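Local coordinates for protein regulator of nonsense transcripts 2 (Homo sapiens, PDB 4CEM) that acts as a factor in nonsense-mediated mRNA decay, the fragment here being the first of its three MIF4G domains, at residues 152-157 / 169-174; 201-206 / 234-239; 207-212 / 305-310; 242-247 / 299-304; 249-254 / 291-296. All coordinates share one frame; numbering follows the deposited sequence.

In the fold
The five contacts trace a path through an all-helical domain. Interaction 1 joins consecutive helices 143-158 and 164-181 about 9 Å from the centre of the chain, and interaction 2, its centre about 12 Å away, continues the core through Ile203, which packs on Ala154. Leu206 of interaction 2 meets Leu304 of interaction 4, again about 12 Å between centres. Interactions 4 and 5 are successive parts of one antiparallel pair, helices 230-259 and 283-303, centred about 11 Å apart and touching through Leu247 and Leu293. Interaction 3 closes a long loop in sequence around both, tying residues 305-310 to the start of helix 209-218 at the surface.

Interaction 1 of 5, residues 152-157 / 169-174; sequences FIAELT and SLIYEQ
Ile153 packs on Ile171 and Leu170 without any ring taking part, and the flat group to consider is the peptide carbonyl of Ile153. Its oxygen is approached from opposite faces by two donors of the same residue, the backbone N and the hydroxyl of Thr157. The hydroxyl bond is the shorter, with OG1 of Thr157 2.7 Å from O of Ile153 and tilted only 23° from the carbonyl plane. Threonine suits this buried place because its own helix satisfies the hydroxyl, which can then lie beside a methyl, Thr157 OG1 being 3.8 Å from Ile171 CD1. The rest is aliphatic. Ile153 CG1 sits between the backbone N and the carbonyl carbon (chi1 66°) and lies 3.9 Å from CG1 of Ile171, the two isoleucines lying alongside and running opposite ways. Leu170 crosses Ile153 at about a right angle, its CD2 3.9 Å from Ile153 CD1. Ala154 is small enough for Ile171 CD1 to come within 3.7 Å of its CA. Segments 152-157 and 169-174 have axes 9.8 Å apart at 157°, and the helices that carry them form an antiparallel hairpin, as expected of a MIF4G helical array. Helix 189-204 covers Ala154 and Ile171 through Ile203, while helix 120-137 brings Trp128 onto Ile153 and Phe132 onto Gln174.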
# COMPACT_ATOMS: atom_id res chain seq x y z
N PHE A 152 0.61 -1.20 4.64
CA PHE A 152 0.52 -1.43 6.07
C PHE A 152 1.16 -0.26 6.83
O PHE A 152 0.49 0.37 7.65
CB PHE A 152 1.19 -2.76 6.42
CG PHE A 152 0.86 -3.30 7.81
CD1 PHE A 152 0.09 -2.59 8.73
CD2 PHE A 152 1.35 -4.55 8.19
CE1 PHE A 152 -0.16 -3.12 9.99
CE2 PHE A 152 1.10 -5.07 9.44
CZ PHE A 152 0.34 -4.35 10.34
N ILE A 153 2.42 0.07 6.55
CA ILE A 153 3.07 1.19 7.26
C ILE A 153 2.36 2.52 6.99
O ILE A 153 2.33 3.41 7.87
CB ILE A 153 4.59 1.32 6.98
CG1 ILE A 153 4.87 1.68 5.52
CG2 ILE A 153 5.32 0.04 7.36
CD1 ILE A 153 6.33 1.91 5.25
N ALA A 154 1.76 2.65 5.80
CA ALA A 154 0.87 3.78 5.48
C ALA A 154 -0.30 3.88 6.46
O ALA A 154 -0.47 4.92 7.10
CB ALA A 154 0.36 3.67 4.05
N GLU A 155 -1.09 2.82 6.61
CA GLU A 155 -2.21 2.85 7.56
C GLU A 155 -1.72 3.15 8.96
O GLU A 155 -2.30 4.00 9.65
CB GLU A 155 -3.00 1.54 7.59
CG GLU A 155 -4.04 1.39 6.50
CD GLU A 155 -5.08 2.49 6.47
OE1 GLU A 155 -5.42 3.07 7.52
OE2 GLU A 155 -5.56 2.78 5.38
N LEU A 156 -0.67 2.45 9.39
CA LEU A 156 -0.15 2.62 10.74
C LEU A 156 0.21 4.08 11.03
O LEU A 156 0.12 4.53 12.18
CB LEU A 156 1.08 1.73 10.98
CG LEU A 156 0.80 0.23 11.14
CD1 LEU A 156 2.11 -0.54 11.06
CD2 LEU A 156 0.09 -0.02 12.45
N THR A 157 0.61 4.81 10.00
CA THR A 157 0.84 6.23 10.15
C THR A 157 -0.50 6.98 10.20
O THR A 157 -0.78 7.71 11.14
CB THR A 157 1.75 6.78 9.03
OG1 THR A 157 2.88 5.90 8.87
CG2 THR A 157 2.24 8.18 9.36
N SER A 169 8.17 9.85 7.23
CA SER A 169 9.59 9.68 6.93
C SER A 169 9.88 8.26 6.46
O SER A 169 10.54 8.07 5.45
CB SER A 169 10.42 10.03 8.16
OG SER A 169 11.75 9.58 8.01
N LEU A 170 9.38 7.27 7.19
CA LEU A 170 9.59 5.88 6.81
C LEU A 170 8.99 5.54 5.44
O LEU A 170 9.62 4.85 4.66
CB LEU A 170 9.01 4.96 7.87
CG LEU A 170 9.39 3.49 7.71
CD1 LEU A 170 10.81 3.27 8.21
CD2 LEU A 170 8.40 2.60 8.45
N ILE A 171 7.79 6.04 5.15
CA ILE A 171 7.15 5.80 3.85
C ILE A 171 7.91 6.51 2.73
O ILE A 171 8.16 5.93 1.68
CB ILE A 171 5.68 6.28 3.82
CG1 ILE A 171 4.81 5.52 4.82
CG2 ILE A 171 5.06 6.10 2.44
CD1 ILE A 171 3.55 6.27 5.19
N TYR A 172 8.27 7.77 2.96
CA TYR A 172 9.04 8.54 1.98
C TYR A 172 10.30 7.77 1.58
O TYR A 172 10.59 7.62 0.40
CB TYR A 172 9.42 9.92 2.53
CG TYR A 172 9.89 10.90 1.47
CD1 TYR A 172 8.98 11.56 0.66
CD2 TYR A 172 11.25 11.16 1.28
CE1 TYR A 172 9.39 12.46 -0.31
CE2 TYR A 172 11.67 12.06 0.31
CZ TYR A 172 10.74 12.71 -0.49
OH TYR A 172 11.13 13.60 -1.46
N GLU A 173 11.02 7.29 2.58
CA GLU A 173 12.21 6.47 2.37
C GLU A 173 11.98 5.32 1.40
O GLU A 173 12.73 5.15 0.44
CB GLU A 173 12.74 5.90 3.69
CG GLU A 173 14.00 6.55 4.22
CD GLU A 173 14.85 5.58 5.02
OE1 GLU A 173 14.29 4.83 5.85
OE2 GLU A 173 16.08 5.55 4.81
N GLN A 174 10.94 4.52 1.65
CA GLN A 174 10.72 3.33 0.85
C GLN A 174 10.23 3.68 -0.54
O GLN A 174 10.52 2.96 -1.49
CB GLN A 174 9.74 2.36 1.53
CG GLN A 174 10.06 2.03 2.98
CD GLN A 174 11.54 1.81 3.24
OE1 GLN A 174 12.14 2.46 4.11
NE2 GLN A 174 12.15 0.91 2.48

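Interaction 2 of 5, residues 201-206 / 234-239; sequences DDIAGL and QPFQNL
Phe236 leans its side chain on the last turn of helix 189-204. Its CB lies 3.9 Å from the CA of Ala204, where the lack of a longer side chain lets the backbones come close, the CA atoms of Ala204 and Phe236 being 4.9 Å apart. Further out, CG and CD1 of the ring pass under Ile203 CG2, which stands 3.7 Å above the ring plane and is offset toward the rim, a CH-pi contact. On the other ortho carbon, Phe236 CD2 is 3.6 Å from the carbonyl O of Ile203. Beyond CD1, Phe236 CE1 is still 4.0 Å from Ile203 CG2. Phenylalanine thus offers a broad flat surface to a branched residue. Next along the helix, Gln237 lays its chain against the Ala204 carbonyl, but NE2 makes no hydrogen bond there because the angle is poor. Its OE1 instead accepts from Lys241 NZ and lies 3.9 Å from Leu206 CD2. Gly205, with phi at 69°, takes a backbone turn that glycine adopts readily and leads the chain away from the helix. The end of one helix resting on an early turn of helix 230-259 fits the stacked helices of a MIF4G domain.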
# COMPACT_ATOMS: atom_id res chain seq x y z
N ASP A 201 -5.02 9.14 -0.92
CA ASP A 201 -5.90 10.23 -0.53
C ASP A 201 -5.29 10.99 0.64
O ASP A 201 -5.06 12.18 0.56
CB ASP A 201 -7.35 9.75 -0.24
CG ASP A 201 -7.41 8.42 0.56
OD1 ASP A 201 -6.39 7.97 1.15
OD2 ASP A 201 -8.52 7.82 0.58
N ASP A 202 -4.98 10.27 1.71
CA ASP A 202 -4.50 10.89 2.94
C ASP A 202 -2.99 11.16 2.96
O ASP A 202 -2.56 12.17 3.51
CB ASP A 202 -4.89 10.04 4.15
CG ASP A 202 -6.35 10.21 4.52
OD1 ASP A 202 -6.80 11.36 4.61
OD2 ASP A 202 -7.04 9.19 4.75
N ILE A 203 -2.18 10.28 2.37
CA ILE A 203 -0.73 10.47 2.42
C ILE A 203 -0.20 11.39 1.31
O ILE A 203 0.66 12.22 1.57
CB ILE A 203 0.02 9.13 2.45
CG1 ILE A 203 -0.13 8.50 3.83
CG2 ILE A 203 1.50 9.32 2.14
CD1 ILE A 203 0.04 7.00 3.82
N ALA A 204 -0.72 11.24 0.09
CA ALA A 204 -0.24 12.05 -1.05
C ALA A 204 -1.17 13.20 -1.42
O ALA A 204 -0.86 13.97 -2.33
CB ALA A 204 -0.02 11.16 -2.26
N GLY A 205 -2.32 13.31 -0.75
CA GLY A 205 -3.34 14.29 -1.14
C GLY A 205 -4.03 13.97 -2.46
O GLY A 205 -4.59 14.85 -3.09
N LEU A 206 -4.02 12.72 -2.89
CA LEU A 206 -4.61 12.37 -4.17
C LEU A 206 -6.11 12.61 -4.20
O LEU A 206 -6.81 12.38 -3.22
CB LEU A 206 -4.35 10.90 -4.51
CG LEU A 206 -2.90 10.47 -4.76
CD1 LEU A 206 -2.93 9.13 -5.48
CD2 LEU A 206 -2.09 11.48 -5.55
N GLN A 234 2.69 17.08 0.05
CA GLN A 234 3.36 17.54 -1.18
C GLN A 234 4.55 16.68 -1.62
O GLN A 234 4.59 16.24 -2.77
CB GLN A 234 3.78 19.02 -1.05
CG GLN A 234 4.16 19.67 -2.37
CD GLN A 234 3.07 19.55 -3.42
OE1 GLN A 234 1.92 19.93 -3.18
NE2 GLN A 234 3.42 19.01 -4.58
N PRO A 235 5.53 16.43 -0.73
CA PRO A 235 6.65 15.57 -1.14
C PRO A 235 6.19 14.25 -1.75
O PRO A 235 6.72 13.83 -2.78
CB PRO A 235 7.40 15.31 0.16
CG PRO A 235 7.05 16.46 1.04
CD PRO A 235 5.65 16.85 0.68
N PHE A 236 5.19 13.63 -1.14
CA PHE A 236 4.66 12.36 -1.65
C PHE A 236 4.05 12.53 -3.03
O PHE A 236 4.25 11.69 -3.91
CB PHE A 236 3.66 11.75 -0.66
CG PHE A 236 4.26 11.42 0.67
CD1 PHE A 236 4.89 10.21 0.88
CD2 PHE A 236 4.23 12.34 1.70
CE1 PHE A 236 5.47 9.91 2.10
CE2 PHE A 236 4.82 12.06 2.93
CZ PHE A 236 5.44 10.84 3.13
N GLN A 237 3.32 13.63 -3.24
CA GLN A 237 2.74 13.87 -4.56
C GLN A 237 3.83 14.08 -5.61
O GLN A 237 3.76 13.51 -6.70
CB GLN A 237 1.77 15.06 -4.56
CG GLN A 237 0.96 15.16 -5.86
CD GLN A 237 -0.50 15.53 -5.65
OE1 GLN A 237 -1.35 15.15 -6.60
NE2 GLN A 237 -0.86 16.16 -4.65
N ASN A 238 4.85 14.85 -5.27
CA ASN A 238 6.00 15.03 -6.17
C ASN A 238 6.63 13.71 -6.62
O ASN A 238 6.84 13.49 -7.82
CB ASN A 238 7.07 15.92 -5.53
CG ASN A 238 6.56 17.31 -5.18
OD1 ASN A 238 5.53 17.76 -5.70
ND2 ASN A 238 7.28 17.99 -4.29
N LEU A 239 6.91 12.82 -5.67
CA LEU A 239 7.48 11.50 -5.99
C LEU A 239 6.59 10.74 -6.97
O LEU A 239 7.07 10.20 -7.97
CB LEU A 239 7.70 10.66 -4.73
CG LEU A 239 8.79 11.11 -3.76
CD1 LEU A 239 8.92 10.11 -2.63
CD2 LEU A 239 10.14 11.31 -4.46

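Interaction 3 of 5, residues 207-212 / 305-310; sequences VPRKVK and DENMPD
Arg209 turns the edge of its guanidinium to the carboxylate of Asp305, the planes 85° apart, and holds one oxygen with two nitrogens. NE of Arg209 lies 2.7 Å from OD1 of Asp305, in the guanidinium plane and nearly in line with the C-O bond. NH2 of Arg209 reaches the same OD1 at 3.0 Å, from above the carboxylate plane, and also bonds weakly to the Asp305 carbonyl O. The chain bends at chi3 (-63°), which sets NE where it can meet the acid. The other carboxylate oxygen, OD2 of Asp305, takes Lys212 NZ at 2.9 Å, making a three-residue salt-bridge network in which each oxygen has its own cation. Asp305 ends helix 283-303 in a Schellman motif with positive phi, and its acid therefore lies at a helix C-terminus, beside the first turn of helix 209-218, which follows Pro208 at the N-cap. NH1 of Arg209 is turned to Asn307, whose OD1 accepts at 2.9 Å from a donor 48° out of the amide plane. An arginine suits the site since its flat, multi-donor head serves a carboxylate, a carbonyl and an amide together. Arg209 N also bonds the backbone of Asp302.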
# COMPACT_ATOMS: atom_id res chain seq x y z
N VAL A 207 -6.59 13.12 -5.33
CA VAL A 207 -8.01 13.13 -5.63
C VAL A 207 -8.14 12.66 -7.07
O VAL A 207 -8.04 13.46 -7.99
CB VAL A 207 -8.63 14.53 -5.48
CG1 VAL A 207 -10.14 14.46 -5.66
CG2 VAL A 207 -8.28 15.13 -4.12
N PRO A 208 -8.34 11.35 -7.28
CA PRO A 208 -8.37 10.76 -8.62
C PRO A 208 -9.45 11.31 -9.55
O PRO A 208 -10.47 11.84 -9.09
CB PRO A 208 -8.67 9.28 -8.36
CG PRO A 208 -8.28 9.04 -6.95
CD PRO A 208 -8.51 10.33 -6.23
N ARG A 209 -9.24 11.13 -10.85
CA ARG A 209 -10.18 11.57 -11.87
C ARG A 209 -11.55 10.91 -11.71
O ARG A 209 -12.57 11.59 -11.85
CB ARG A 209 -9.61 11.31 -13.26
CG ARG A 209 -10.38 11.99 -14.40
CD ARG A 209 -9.50 12.25 -15.63
NE ARG A 209 -8.40 13.18 -15.34
CZ ARG A 209 -7.51 13.60 -16.24
NH1 ARG A 209 -7.57 13.20 -17.50
NH2 ARG A 209 -6.54 14.44 -15.87
N LYS A 210 -11.59 9.61 -11.41
CA LYS A 210 -12.87 8.92 -11.16
C LYS A 210 -13.68 9.62 -10.06
O LYS A 210 -14.88 9.84 -10.21
CB LYS A 210 -12.66 7.46 -10.74
CG LYS A 210 -12.00 6.56 -11.77
CD LYS A 210 -12.33 5.09 -11.51
CE LYS A 210 -11.68 4.18 -12.54
NZ LYS A 210 -12.37 2.87 -12.66
N VAL A 211 -13.02 9.94 -8.95
CA VAL A 211 -13.69 10.57 -7.82
C VAL A 211 -14.20 11.95 -8.23
O VAL A 211 -15.35 12.30 -7.95
CB VAL A 211 -12.77 10.72 -6.59
CG1 VAL A 211 -13.46 11.52 -5.49
CG2 VAL A 211 -12.31 9.36 -6.08
N LYS A 212 -13.35 12.72 -8.91
CA LYS A 212 -13.74 14.04 -9.37
C LYS A 212 -14.94 13.93 -10.28
O LYS A 212 -15.95 14.61 -10.09
CB LYS A 212 -12.59 14.74 -10.09
CG LYS A 212 -11.50 15.23 -9.16
CD LYS A 212 -10.59 16.19 -9.90
CE LYS A 212 -9.41 16.64 -9.06
NZ LYS A 212 -8.63 17.68 -9.79
N ASP A 305 -4.70 12.01 -11.53
CA ASP A 305 -5.46 12.99 -12.34
C ASP A 305 -4.65 13.60 -13.49
O ASP A 305 -4.87 14.75 -13.88
CB ASP A 305 -6.05 14.09 -11.45
CG ASP A 305 -7.05 15.00 -12.20
OD1 ASP A 305 -7.73 14.52 -13.14
OD2 ASP A 305 -7.14 16.20 -11.84
N GLU A 306 -3.72 12.82 -14.04
CA GLU A 306 -2.89 13.25 -15.17
C GLU A 306 -3.47 12.73 -16.48
O GLU A 306 -4.14 11.69 -16.50
CB GLU A 306 -1.46 12.74 -14.98
CG GLU A 306 -0.70 13.41 -13.85
CD GLU A 306 -0.36 14.86 -14.14
OE1 GLU A 306 -0.59 15.33 -15.27
OE2 GLU A 306 0.16 15.54 -13.23
N ASN A 307 -3.23 13.46 -17.56
CA ASN A 307 -3.60 12.98 -18.90
C ASN A 307 -2.56 11.97 -19.38
O ASN A 307 -1.41 12.00 -18.95
CB ASN A 307 -3.72 14.14 -19.90
CG ASN A 307 -5.08 14.82 -19.87
OD1 ASN A 307 -6.11 14.15 -19.77
ND2 ASN A 307 -5.08 16.14 -19.96
N MSE A 308 -2.99 11.08 -20.27
CA MSE A 308 -2.07 10.14 -20.91
C MSE A 308 -1.40 10.84 -22.06
O MSE A 308 -2.05 11.62 -22.76
CB MSE A 308 -2.82 8.95 -21.48
CG MSE A 308 -1.97 7.68 -21.46
SE MSE A 308 -1.98 6.92 -19.64
CE MSE A 308 -3.95 6.96 -19.54
N PRO A 309 -0.10 10.58 -22.29
CA PRO A 309 0.48 11.08 -23.53
C PRO A 309 -0.18 10.41 -24.73
O PRO A 309 -0.76 9.32 -24.60
CB PRO A 309 1.95 10.66 -23.43
CG PRO A 309 1.94 9.52 -22.47
CD PRO A 309 0.91 9.91 -21.46
N ASP A 310 -0.10 11.05 -25.89
CA ASP A 310 -0.83 10.59 -27.06
C ASP A 310 -0.01 9.56 -27.84
O ASP A 310 1.18 9.75 -28.08
CB ASP A 310 -1.23 11.77 -27.95
CG ASP A 310 -2.63 11.60 -28.53
OD1 ASP A 310 -3.04 10.45 -28.78
OD2 ASP A 310 -3.31 12.63 -28.71

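Interaction 4 of 5, residues 242-247 / 299-304; sequences EYFTSL and SLADLL
Aliphatic-to-ring contacts dominate here, and Leu300 makes several through one methyl. CD2 of Leu300 lies near the ring plane of Tyr243, at its edge, 4.0 Å from the CD2 atom of Tyr243. It also meets the edge of the Phe244 ring, 4.2 Å from CD1 of Phe244. In Phe244, CB points toward the other helix and CG is anti to the backbone N (chi1 175°). Ala301 CB approaches this ring obliquely, to 3.7 Å from Phe244 CE1, its small size leaving space for the ring to come close to the backbone. The aliphatic contacts are fewer: Leu304 CD1 is 3.7 Å from Phe244 CB, and Leu247 CD2 is 4.1 Å from Leu300 CD2. Segment 242-247 and helical residues 299-303 run antiparallel, 150° between their directions and 10.8 Å between their axes, as part of one of the helix pairs of the MIF4G fold. An alanine in place of Phe244 would probably open a gap beside Ala301 and Leu300, although CB could still touch Leu304. No hydrogen bond crosses the interface; polar atoms of helix 230-259 find partners in Asp182 and His186, with Ser246 OG bonded to His186 NE2 and Tyr243 OH reaching Asp182 weakly. His186 also meets the buried Tyr243 ring edge to face.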
# COMPACT_ATOMS: atom_id res chain seq x y z
N GLU A 242 6.70 12.28 -10.49
CA GLU A 242 8.02 11.97 -11.01
C GLU A 242 8.11 10.51 -11.43
O GLU A 242 8.68 10.20 -12.48
CB GLU A 242 9.04 12.28 -9.93
CG GLU A 242 10.47 12.33 -10.38
CD GLU A 242 11.40 12.43 -9.20
OE1 GLU A 242 11.07 13.19 -8.26
OE2 GLU A 242 12.45 11.75 -9.19
N TYR A 243 7.55 9.61 -10.62
CA TYR A 243 7.44 8.21 -11.01
C TYR A 243 6.58 8.09 -12.25
O TYR A 243 6.93 7.40 -13.21
CB TYR A 243 6.81 7.37 -9.90
CG TYR A 243 6.76 5.89 -10.21
CD1 TYR A 243 7.81 5.05 -9.85
CD2 TYR A 243 5.67 5.33 -10.85
CE1 TYR A 243 7.77 3.69 -10.13
CE2 TYR A 243 5.61 3.97 -11.12
CZ TYR A 243 6.67 3.15 -10.76
OH TYR A 243 6.63 1.80 -11.04
N PHE A 244 5.43 8.75 -12.22
CA PHE A 244 4.50 8.71 -13.33
C PHE A 244 5.14 9.21 -14.61
O PHE A 244 4.92 8.65 -15.68
CB PHE A 244 3.26 9.55 -13.02
CG PHE A 244 2.32 9.64 -14.18
CD1 PHE A 244 1.55 8.55 -14.54
CD2 PHE A 244 2.23 10.80 -14.93
CE1 PHE A 244 0.69 8.61 -15.62
CE2 PHE A 244 1.37 10.87 -16.02
CZ PHE A 244 0.60 9.77 -16.36
N THR A 245 5.91 10.29 -14.49
CA THR A 245 6.72 10.80 -15.60
C THR A 245 7.64 9.71 -16.17
O THR A 245 7.61 9.39 -17.36
CB THR A 245 7.56 11.99 -15.14
OG1 THR A 245 6.70 13.09 -14.82
CG2 THR A 245 8.56 12.41 -16.22
N SER A 246 8.45 9.14 -15.29
CA SER A 246 9.32 8.03 -15.64
C SER A 246 8.54 6.91 -16.34
O SER A 246 8.99 6.39 -17.35
CB SER A 246 10.02 7.50 -14.38
OG SER A 246 10.30 6.13 -14.50
N LEU A 247 7.37 6.56 -15.81
CA LEU A 247 6.56 5.47 -16.36
C LEU A 247 6.03 5.79 -17.76
O LEU A 247 5.82 4.89 -18.57
CB LEU A 247 5.39 5.15 -15.42
CG LEU A 247 4.44 4.03 -15.85
CD1 LEU A 247 5.15 2.69 -15.86
CD2 LEU A 247 3.23 4.00 -14.93
N SER A 299 -4.25 3.42 -15.33
CA SER A 299 -4.70 3.24 -13.97
C SER A 299 -4.12 4.31 -13.04
O SER A 299 -4.84 4.86 -12.20
CB SER A 299 -4.31 1.84 -13.49
OG SER A 299 -4.91 1.56 -12.25
N LEU A 300 -2.84 4.63 -13.22
CA LEU A 300 -2.13 5.57 -12.34
C LEU A 300 -2.32 7.03 -12.75
O LEU A 300 -2.26 7.94 -11.92
CB LEU A 300 -0.63 5.23 -12.31
CG LEU A 300 0.26 6.05 -11.37
CD1 LEU A 300 -0.22 5.90 -9.94
CD2 LEU A 300 1.71 5.64 -11.49
N ALA A 301 -2.51 7.27 -14.04
CA ALA A 301 -2.81 8.61 -14.54
C ALA A 301 -4.10 9.11 -13.91
O ALA A 301 -4.23 10.28 -13.55
CB ALA A 301 -2.94 8.58 -16.06
N ASP A 302 -5.06 8.21 -13.79
CA ASP A 302 -6.33 8.53 -13.16
C ASP A 302 -6.14 8.92 -11.70
O ASP A 302 -6.55 10.00 -11.28
CB ASP A 302 -7.28 7.35 -13.26
CG ASP A 302 -8.60 7.66 -12.62
OD1 ASP A 302 -8.66 7.69 -11.37
OD2 ASP A 302 -9.57 7.88 -13.37
N LEU A 303 -5.52 8.01 -10.94
CA LEU A 303 -5.26 8.24 -9.52
C LEU A 303 -4.54 9.59 -9.32
O LEU A 303 -4.87 10.35 -8.41
CB LEU A 303 -4.45 7.08 -8.93
CG LEU A 303 -5.19 5.74 -8.72
CD1 LEU A 303 -4.29 4.54 -8.92
CD2 LEU A 303 -5.85 5.66 -7.34
N LEU A 304 -3.58 9.90 -10.18
CA LEU A 304 -2.88 11.17 -10.10
C LEU A 304 -3.57 12.31 -10.88
O LEU A 304 -3.08 13.43 -10.88
CB LEU A 304 -1.44 11.00 -10.57
CG LEU A 304 -0.64 9.92 -9.82
CD1 LEU A 304 0.78 9.81 -10.35
CD2 LEU A 304 -0.64 10.22 -8.33

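Interaction 5 of 5, residues 249-254 / 291-296; sequences KHLKRD and QKLLAN
The carbonyl O of Leu293 accepts a hydrogen bond from the hydroxyl of Ser297, one turn on in its own helix, while the CD2 methyl of Leu293 faces the other helix, 3.6 Å from the carbonyl O of His250. That His250 oxygen takes a weak hydrogen bond from Asp254 N, at 3.5 Å. No hydrogen bond spans the two segments, and a salt bridge lies within one helix, Arg253 NH1 3.3 Å from Asp254 OD1. The contact is carried by Leu293, whose CB points toward the facing helix and whose CG is anti to the backbone N (chi1 -167°). CD2 of Leu293 lies over one face of the His250 ring, 4.3 Å from its centre and 27° off the normal, a CH-pi contact. Its other methyl, CD1, is 3.7 Å from the CD2 atom of His250. Leu251 lies beside Leu293, pointing the opposite way, with Leu251 CD1 3.7 Å from Leu293 CD2. Segments 249-254 and 291-296 are antiparallel, their axes 10.3 Å apart at 147°, the outward continuation of a MIF4G helix pair. An alanine at Leu293 would probably leave a gap beside Leu251 and remove the cover over the His250 face. The branched leucine suits the place: CD1 stays at the His250 ring while CD2 is shared between that ring, the His250 carbonyl and Leu251. Leu251 CD1 also rests 3.8 Å from the CA of Leu294, and the His250 ring meets that of His186.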
# COMPACT_ATOMS: atom_id res chain seq x y z
N LYS A 249 7.57 7.90 -19.96
CA LYS A 249 8.75 7.67 -20.80
C LYS A 249 8.81 6.21 -21.26
O LYS A 249 8.87 5.93 -22.45
CB LYS A 249 10.05 8.02 -20.06
CG LYS A 249 10.66 9.36 -20.44
CD LYS A 249 9.85 10.55 -19.94
CE LYS A 249 10.69 11.82 -19.94
NZ LYS A 249 9.88 13.04 -19.65
N HIS A 250 8.77 5.30 -20.30
CA HIS A 250 8.85 3.86 -20.57
C HIS A 250 7.68 3.37 -21.40
O HIS A 250 7.79 2.35 -22.08
CB HIS A 250 8.97 3.09 -19.25
CG HIS A 250 9.18 1.59 -19.41
ND1 HIS A 250 9.97 1.05 -20.35
CD2 HIS A 250 8.68 0.52 -18.66
CE1 HIS A 250 9.97 -0.29 -20.23
NE2 HIS A 250 9.18 -0.62 -19.19
N LEU A 251 6.56 4.09 -21.38
CA LEU A 251 5.42 3.76 -22.24
C LEU A 251 5.64 4.21 -23.69
O LEU A 251 5.28 3.49 -24.63
CB LEU A 251 4.12 4.38 -21.70
CG LEU A 251 2.84 3.95 -22.42
CD1 LEU A 251 2.50 2.50 -22.09
CD2 LEU A 251 1.68 4.86 -22.07
N LYS A 252 6.21 5.40 -23.86
CA LYS A 252 6.51 5.93 -25.19
C LYS A 252 7.57 5.09 -25.88
O LYS A 252 7.33 4.56 -26.96
CB LYS A 252 6.98 7.39 -25.13
CG LYS A 252 5.88 8.41 -24.86
CD LYS A 252 6.31 9.81 -25.29
CE LYS A 252 5.55 10.90 -24.55
NZ LYS A 252 6.12 11.18 -23.20
N ARG A 253 8.73 4.95 -25.24
CA ARG A 253 9.78 4.07 -25.75
C ARG A 253 9.18 2.78 -26.30
O ARG A 253 9.35 2.47 -27.48
CB ARG A 253 10.82 3.74 -24.67
CG ARG A 253 12.07 4.61 -24.70
CD ARG A 253 13.30 3.85 -24.22
NE ARG A 253 13.33 3.62 -22.77
CZ ARG A 253 12.94 2.51 -22.14
NH1 ARG A 253 12.45 1.46 -22.80
NH2 ARG A 253 13.03 2.44 -20.81
N ASP A 254 8.47 2.05 -25.45
CA ASP A 254 7.90 0.76 -25.84
C ASP A 254 6.81 0.86 -26.91
O ASP A 254 6.50 -0.14 -27.55
CB ASP A 254 7.37 0.02 -24.61
CG ASP A 254 8.47 -0.36 -23.64
OD1 ASP A 254 9.49 0.36 -23.59
OD2 ASP A 254 8.33 -1.39 -22.94
N GLN A 291 0.68 -4.12 -23.30
CA GLN A 291 -0.73 -4.04 -22.94
C GLN A 291 -0.93 -3.86 -21.44
O GLN A 291 -1.82 -3.12 -21.01
CB GLN A 291 -1.50 -5.27 -23.43
CG GLN A 291 -1.96 -5.18 -24.88
CD GLN A 291 -3.02 -4.11 -25.09
OE1 GLN A 291 -2.74 -2.92 -25.05
NE2 GLN A 291 -4.26 -4.55 -25.31
N LYS A 292 -0.10 -4.53 -20.65
CA LYS A 292 -0.15 -4.42 -19.19
C LYS A 292 0.46 -3.10 -18.69
O LYS A 292 -0.03 -2.53 -17.72
CB LYS A 292 0.55 -5.62 -18.54
CG LYS A 292 -0.19 -6.92 -18.80
CD LYS A 292 0.54 -8.13 -18.25
CE LYS A 292 -0.30 -9.38 -18.48
NZ LYS A 292 0.50 -10.64 -18.42
N LEU A 293 1.51 -2.63 -19.36
CA LEU A 293 2.13 -1.34 -19.04
C LEU A 293 1.19 -0.18 -19.39
O LEU A 293 1.14 0.83 -18.68
CB LEU A 293 3.46 -1.17 -19.78
CG LEU A 293 4.33 -0.01 -19.29
CD1 LEU A 293 5.17 -0.43 -18.10
CD2 LEU A 293 5.21 0.53 -20.42
N LEU A 294 0.47 -0.32 -20.50
CA LEU A 294 -0.57 0.65 -20.89
C LEU A 294 -1.69 0.67 -19.86
O LEU A 294 -2.16 1.73 -19.47
CB LEU A 294 -1.12 0.29 -22.28
CG LEU A 294 -2.18 1.21 -22.90
CD1 LEU A 294 -1.55 2.47 -23.48
CD2 LEU A 294 -2.95 0.46 -23.98
N ALA A 295 -2.12 -0.52 -19.41
CA ALA A 295 -3.19 -0.63 -18.42
C ALA A 295 -2.81 0.04 -17.10
O ALA A 295 -3.58 0.83 -16.55
CB ALA A 295 -3.55 -2.10 -18.18
N ASN A 296 -1.61 -0.27 -16.60
CA ASN A 296 -1.09 0.34 -15.38
C ASN A 296 -0.86 1.85 -15.49
O ASN A 296 -1.02 2.58 -14.52
CB ASN A 296 0.23 -0.31 -14.98
CG ASN A 296 0.06 -1.75 -14.58
OD1 ASN A 296 -1.04 -2.21 -14.30
ND2 ASN A 296 1.16 -2.49 -14.55